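Local coordinates for penicillin binding protein 2X (Streptococcus thermophilus, PDB 5U47), which probably acts as a penicillin-sensitive transpeptidase that cross-links peptidoglycan strands during synthesis of the septal wall, at residues P293-K298 with S354-M359; D596-T601 with N623-V628. The protein carries 1 engineered substitution. All blocks are in the same frame, centred on the assembly; numbering follows the deposited sequence.

How the contacts relate
The two contacts lie in different parts of one chain and follow one another in sequence. Contact 1 is in the transpeptidase domain. It gathers S295, K298, S354 and N356, which match the active-site motifs of penicillin-binding proteins. Contact 2 is in the first PASTA domain, where a turn before helix 602-611 joins an outer strand of a small sheet. Their centres are 40 Å apart, and their nearest atoms are about 25 Å apart, so they do not touch. Contact 1 is buried and mainly polar. Contact 2 lies at the surface and combines backbone bonds with a small aliphatic cluster, well away from the probable active site.

Contact 1 (P293-K298 with S354-M359)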
loop_
_atom_site.group_PDB
_atom_site.type_symbol
_atom_site.label_atom_id
_atom_site.label_comp_id
_atom_site.label_asym_id
_atom_site.label_seq_id
_atom_site.Cartn_x
_atom_site.Cartn_y
_atom_site.Cartn_z
ATOM N N PRO A 293 3.629 11.783 -14.445
ATOM C CA PRO A 293 4.553 12.093 -13.346
ATOM C C PRO A 293 5.472 13.265 -13.534
ATOM O O PRO A 293 5.988 13.771 -12.529
ATOM C CB PRO A 293 5.400 10.826 -13.235
ATOM C CG PRO A 293 5.465 10.354 -14.641
ATOM C CD PRO A 293 4.114 10.649 -15.246
ATOM N N GLY A 294 5.697 13.699 -14.782
ATOM C CA GLY A 294 6.596 14.818 -15.008
ATOM C C GLY A 294 8.060 14.412 -14.836
ATOM O O GLY A 294 8.413 13.222 -14.900
ATOM N N SER A 295 8.885 15.410 -14.542
ATOM C CA SER A 295 10.348 15.288 -14.560
ATOM C C SER A 295 11.101 14.291 -13.684
ATOM O O SER A 295 12.291 14.110 -13.905
ATOM C CB SER A 295 10.983 16.680 -14.474
ATOM O OG SER A 295 10.806 17.291 -15.711
ATOM N N THR A 296 10.444 13.639 -12.727
ATOM C CA THR A 296 11.110 12.595 -11.960
ATOM C C THR A 296 11.374 11.430 -12.904
ATOM O O THR A 296 12.266 10.615 -12.649
ATOM C CB THR A 296 10.259 12.102 -10.775
ATOM O OG1 THR A 296 8.956 11.744 -11.255
ATOM C CG2 THR A 296 10.140 13.198 -9.727
ATOM N N MET A 297 10.612 11.371 -14.001
ATOM C CA MET A 297 10.797 10.317 -14.999
ATOM C C MET A 297 12.169 10.458 -15.693
ATOM O O MET A 297 12.681 9.492 -16.214
ATOM C CB MET A 297 9.655 10.287 -16.029
ATOM C CG MET A 297 9.747 9.172 -17.062
ATOM S SD MET A 297 9.624 7.486 -16.400
ATOM C CE MET A 297 7.908 7.427 -15.934
ATOM N N LYS A 298 12.766 11.649 -15.651
ATOM C CA LYS A 298 14.106 11.871 -16.205
ATOM C C LYS A 298 15.170 11.029 -15.499
ATOM O O LYS A 298 16.258 10.854 -16.033
ATOM C CB LYS A 298 14.508 13.354 -16.124
ATOM C CG LYS A 298 13.601 14.281 -16.918
ATOM C CD LYS A 298 13.990 15.746 -16.806
ATOM C CE LYS A 298 13.147 16.565 -17.785
ATOM N NZ LYS A 298 13.092 18.000 -17.483
ATOM N N SER A 354 16.791 20.369 -15.252
ATOM C CA SER A 354 15.531 19.761 -15.661
ATOM C C SER A 354 15.111 20.290 -17.049
ATOM O O SER A 354 13.972 20.694 -17.261
ATOM C CB SER A 354 14.445 19.970 -14.620
ATOM O OG SER A 354 13.428 18.979 -14.768
ATOM N N SER A 355 16.052 20.245 -17.986
ATOM C CA SER A 355 15.808 20.657 -19.361
ATOM C C SER A 355 15.079 19.575 -20.157
ATOM O O SER A 355 15.643 18.516 -20.413
ATOM C CB SER A 355 17.137 20.976 -20.056
ATOM O OG SER A 355 16.957 21.230 -21.447
ATOM N N ASN A 356 13.827 19.847 -20.535
ATOM C CA ASN A 356 13.047 18.931 -21.385
ATOM C C ASN A 356 13.721 18.705 -22.744
ATOM O O ASN A 356 13.664 17.602 -23.299
ATOM C CB ASN A 356 11.644 19.476 -21.657
ATOM C CG ASN A 356 10.732 19.395 -20.466
ATOM O OD1 ASN A 356 11.025 18.751 -19.456
ATOM N ND2 ASN A 356 9.590 20.029 -20.592
ATOM N N VAL A 357 14.338 19.756 -23.278
ATOM C CA VAL A 357 15.028 19.691 -24.568
ATOM C C VAL A 357 16.214 18.732 -24.499
ATOM O O VAL A 357 16.370 17.855 -25.361
ATOM C CB VAL A 357 15.503 21.091 -25.019
ATOM C CG1 VAL A 357 16.374 21.001 -26.256
ATOM C CG2 VAL A 357 14.311 22.016 -25.264
ATOM N N GLY A 358 17.038 18.896 -23.469
ATOM C CA GLY A 358 18.206 18.048 -23.276
ATOM C C GLY A 358 17.810 16.592 -23.124
ATOM O O GLY A 358 18.447 15.700 -23.687
ATOM N N MET A 359 16.735 16.347 -22.391
ATOM C CA MET A 359 16.286 14.968 -22.175
ATOM C C MET A 359 15.672 14.402 -23.458
ATOM O O MET A 359 15.939 13.266 -23.826
ATOM C CB MET A 359 15.330 14.884 -20.987
ATOM C CG MET A 359 15.946 15.239 -19.637
ATOM S SD MET A 359 17.590 14.585 -19.245
ATOM C CE MET A 359 18.701 15.826 -19.873
HETATM O O HOH W 1 10.867 19.984 -14.045
#
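S295, in a short 3-10 segment, and K298, in the helical turn that follows, meet S354 and N356 in a buried polar contact of the transpeptidase domain. The sequences fit the SxxK and SxN motifs of penicillin-binding proteins. The site is therefore consistent with the active centre, with S295 as the probable acylated serine. K298 carries the contact. Its CG is anti to the carbonyl carbon (chi1 -62°), and the chain beyond is extended, which sends NZ across to 354-359. There NZ donates to S354 OG at 2.9 Å and to N356 OD1 at 3.0 Å. The latter bond meets the carboxamide oxygen at a C=O...N angle of 148°, with the donor tilted 21° from the carbonyl plane. Within its own segment, NZ also donates to S295 OG at 3.0 Å. Three side-chain oxygens thus converge on one amine. S354, with positive phi, closes the preceding helix 347-352 in a Schellman motif. Its OG is also bonded to K505, the lysine of a KSG sequence that fits the third motif of the family. A water lies 2.8 Å from S354 OG and has a weak bond to S295 OG. S355 N-caps helix 356-366, its OG accepting from G358 N and also bonding D332. F351 and F408 touch the K298 side chain. M359 crosses the lysine chain at about a right angle, its CG tight against K298 CD at 3.5 Å.

Contact 2 (D596-T601 with N623-V628); sequences DIIGKT and NKIEKV
I597 has chi1 at 59°, which puts CG1 between its backbone N and carbonyl carbon, and the extended chain then carries CD1 to V628 CG2 at 3.8 Å. I598 starts with CG1 anti to its carbonyl carbon and bends at chi2 (-58°). Its CD1 reaches the same V628 methyl at 3.8 Å and also touches I625 CG2. V628 CG2 is thus shared by two isoleucine tips. The I597 chain crosses V628 at about a right angle. I625 points at the turn and packs against the carbonyl oxygen of I597, its CD1 3.5 Å from I597 O. Beyond, I625 packs on P602 and T605 of helix 602-611. The type II turn I597-K600 has G599 at its third position and is closed by K600 N to I597 O. Two backbone bonds tie it to the strand. G599 N donates to I625 O at 2.9 Å. I625 N donates to K600 O at 2.8 Å. K624 CA adds a CA-H...O contact to K600 O at 3.5 Å. One water donates to G599 O, and another lies between T601 OG1 and N623 O. Each has a weak bond from K624 NZ. On the sheet side, strand 625-628 pairs antiparallel with strand 641-646, where E626 and K627 form a classic beta bulge facing M645. The turn leads into helix 602-611, which packs on the three-stranded sheet, the fold of a PASTA domain.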
loop_
_atom_site.group_PDB
_atom_site.type_symbol
_atom_site.label_atom_id
_atom_site.label_comp_id
_atom_site.label_asym_id
_atom_site.label_seq_id
_atom_site.Cartn_x
_atom_site.Cartn_y
_atom_site.Cartn_z
ATOM N N ASP A 596 -6.595 -24.771 -6.563
ATOM C CA ASP A 596 -6.768 -24.810 -8.033
ATOM C C ASP A 596 -6.840 -23.423 -8.626
ATOM O O ASP A 596 -7.832 -22.731 -8.434
ATOM C CB ASP A 596 -8.066 -25.530 -8.422
ATOM C CG ASP A 596 -8.041 -26.994 -8.109
ATOM O OD1 ASP A 596 -6.975 -27.637 -8.293
ATOM O OD2 ASP A 596 -9.118 -27.519 -7.715
ATOM N N ILE A 597 -5.804 -23.027 -9.362
ATOM C CA ILE A 597 -5.767 -21.688 -9.973
ATOM C C ILE A 597 -5.674 -21.690 -11.504
ATOM O O ILE A 597 -5.657 -20.620 -12.114
ATOM C CB ILE A 597 -4.660 -20.794 -9.351
ATOM C CG1 ILE A 597 -3.275 -21.418 -9.524
ATOM C CG2 ILE A 597 -4.942 -20.547 -7.862
ATOM C CD1 ILE A 597 -2.155 -20.494 -9.095
ATOM N N ILE A 598 -5.659 -22.874 -12.124
ATOM C CA ILE A 598 -5.612 -22.958 -13.597
ATOM C C ILE A 598 -6.957 -22.431 -14.097
ATOM O O ILE A 598 -8.006 -22.797 -13.558
ATOM C CB ILE A 598 -5.395 -24.406 -14.119
ATOM C CG1 ILE A 598 -4.137 -25.033 -13.513
ATOM C CG2 ILE A 598 -5.334 -24.435 -15.653
ATOM C CD1 ILE A 598 -2.864 -24.267 -13.781
ATOM N N GLY A 599 -6.925 -21.571 -15.108
ATOM C CA GLY A 599 -8.152 -20.955 -15.610
ATOM C C GLY A 599 -8.501 -19.644 -14.915
ATOM O O GLY A 599 -9.315 -18.883 -15.439
ATOM N N LYS A 600 -7.920 -19.367 -13.735
ATOM C CA LYS A 600 -8.181 -18.076 -13.062
ATOM C C LYS A 600 -7.445 -16.920 -13.749
ATOM O O LYS A 600 -6.619 -17.137 -14.638
ATOM C CB LYS A 600 -7.809 -18.126 -11.583
ATOM C CG LYS A 600 -8.812 -18.908 -10.766
ATOM C CD LYS A 600 -8.493 -18.885 -9.282
ATOM C CE LYS A 600 -9.756 -19.077 -8.452
ATOM N NZ LYS A 600 -10.578 -20.230 -8.929
ATOM N N THR A 601 -7.743 -15.700 -13.316
ATOM C CA THR A 601 -7.113 -14.503 -13.871
ATOM C C THR A 601 -5.748 -14.310 -13.197
ATOM O O THR A 601 -5.663 -14.312 -11.965
ATOM C CB THR A 601 -8.008 -13.272 -13.676
ATOM O OG1 THR A 601 -9.331 -13.577 -14.139
ATOM C CG2 THR A 601 -7.458 -12.076 -14.442
ATOM N N ASN A 623 -5.104 -13.229 -20.183
ATOM C CA ASN A 623 -6.003 -13.086 -19.044
ATOM C C ASN A 623 -6.358 -14.410 -18.334
ATOM O O ASN A 623 -7.221 -14.422 -17.471
ATOM C CB ASN A 623 -7.279 -12.319 -19.424
ATOM C CG ASN A 623 -8.118 -13.027 -20.460
ATOM O OD1 ASN A 623 -7.787 -14.116 -20.910
ATOM N ND2 ASN A 623 -9.223 -12.409 -20.836
ATOM N N LYS A 624 -5.675 -15.501 -18.667
ATOM C CA LYS A 624 -5.952 -16.790 -18.027
ATOM C C LYS A 624 -4.665 -17.469 -17.623
ATOM O O LYS A 624 -3.679 -17.418 -18.361
ATOM C CB LYS A 624 -6.657 -17.764 -18.982
ATOM C CG LYS A 624 -7.945 -17.290 -19.642
ATOM C CD LYS A 624 -9.063 -17.051 -18.648
ATOM C CE LYS A 624 -10.343 -16.642 -19.372
ATOM N NZ LYS A 624 -11.393 -16.175 -18.424
ATOM N N ILE A 625 -4.697 -18.137 -16.471
ATOM C CA ILE A 625 -3.571 -18.960 -16.041
ATOM C C ILE A 625 -3.619 -20.305 -16.796
ATOM O O ILE A 625 -4.616 -21.031 -16.711
ATOM C CB ILE A 625 -3.611 -19.200 -14.528
ATOM C CG1 ILE A 625 -3.317 -17.880 -13.830
ATOM C CG2 ILE A 625 -2.606 -20.281 -14.122
ATOM C CD1 ILE A 625 -3.361 -17.938 -12.318
ATOM N N GLU A 626 -2.546 -20.620 -17.519
ATOM C CA GLU A 626 -2.434 -21.870 -18.261
ATOM C C GLU A 626 -1.599 -22.907 -17.498
ATOM O O GLU A 626 -1.955 -24.084 -17.471
ATOM C CB GLU A 626 -1.843 -21.609 -19.639
ATOM C CG GLU A 626 -1.735 -22.842 -20.506
ATOM C CD GLU A 626 -1.241 -22.519 -21.901
ATOM O OE1 GLU A 626 -1.705 -21.516 -22.491
ATOM O OE2 GLU A 626 -0.390 -23.275 -22.410
ATOM N N LYS A 627 -0.481 -22.483 -16.912
ATOM C CA LYS A 627 0.361 -23.389 -16.121
ATOM C C LYS A 627 0.955 -22.675 -14.934
ATOM O O LYS A 627 1.130 -21.436 -14.959
ATOM C CB LYS A 627 1.507 -23.963 -16.950
ATOM C CG LYS A 627 1.077 -24.928 -18.023
ATOM C CD LYS A 627 2.263 -25.448 -18.810
ATOM C CE LYS A 627 1.780 -26.279 -19.988
ATOM N NZ LYS A 627 2.910 -26.715 -20.840
ATOM N N VAL A 628 1.277 -23.455 -13.904
ATOM C CA VAL A 628 1.905 -22.927 -12.687
ATOM C C VAL A 628 3.043 -23.873 -12.315
ATOM O O VAL A 628 2.902 -25.101 -12.468
ATOM C CB VAL A 628 0.891 -22.805 -11.532
ATOM C CG1 VAL A 628 1.506 -22.080 -10.343
ATOM C CG2 VAL A 628 -0.361 -22.059 -11.996
HETATM O O HOH W 2 -10.769 -16.567 -15.196
HETATM O O HOH W 3 -9.613 -13.818 -16.965
#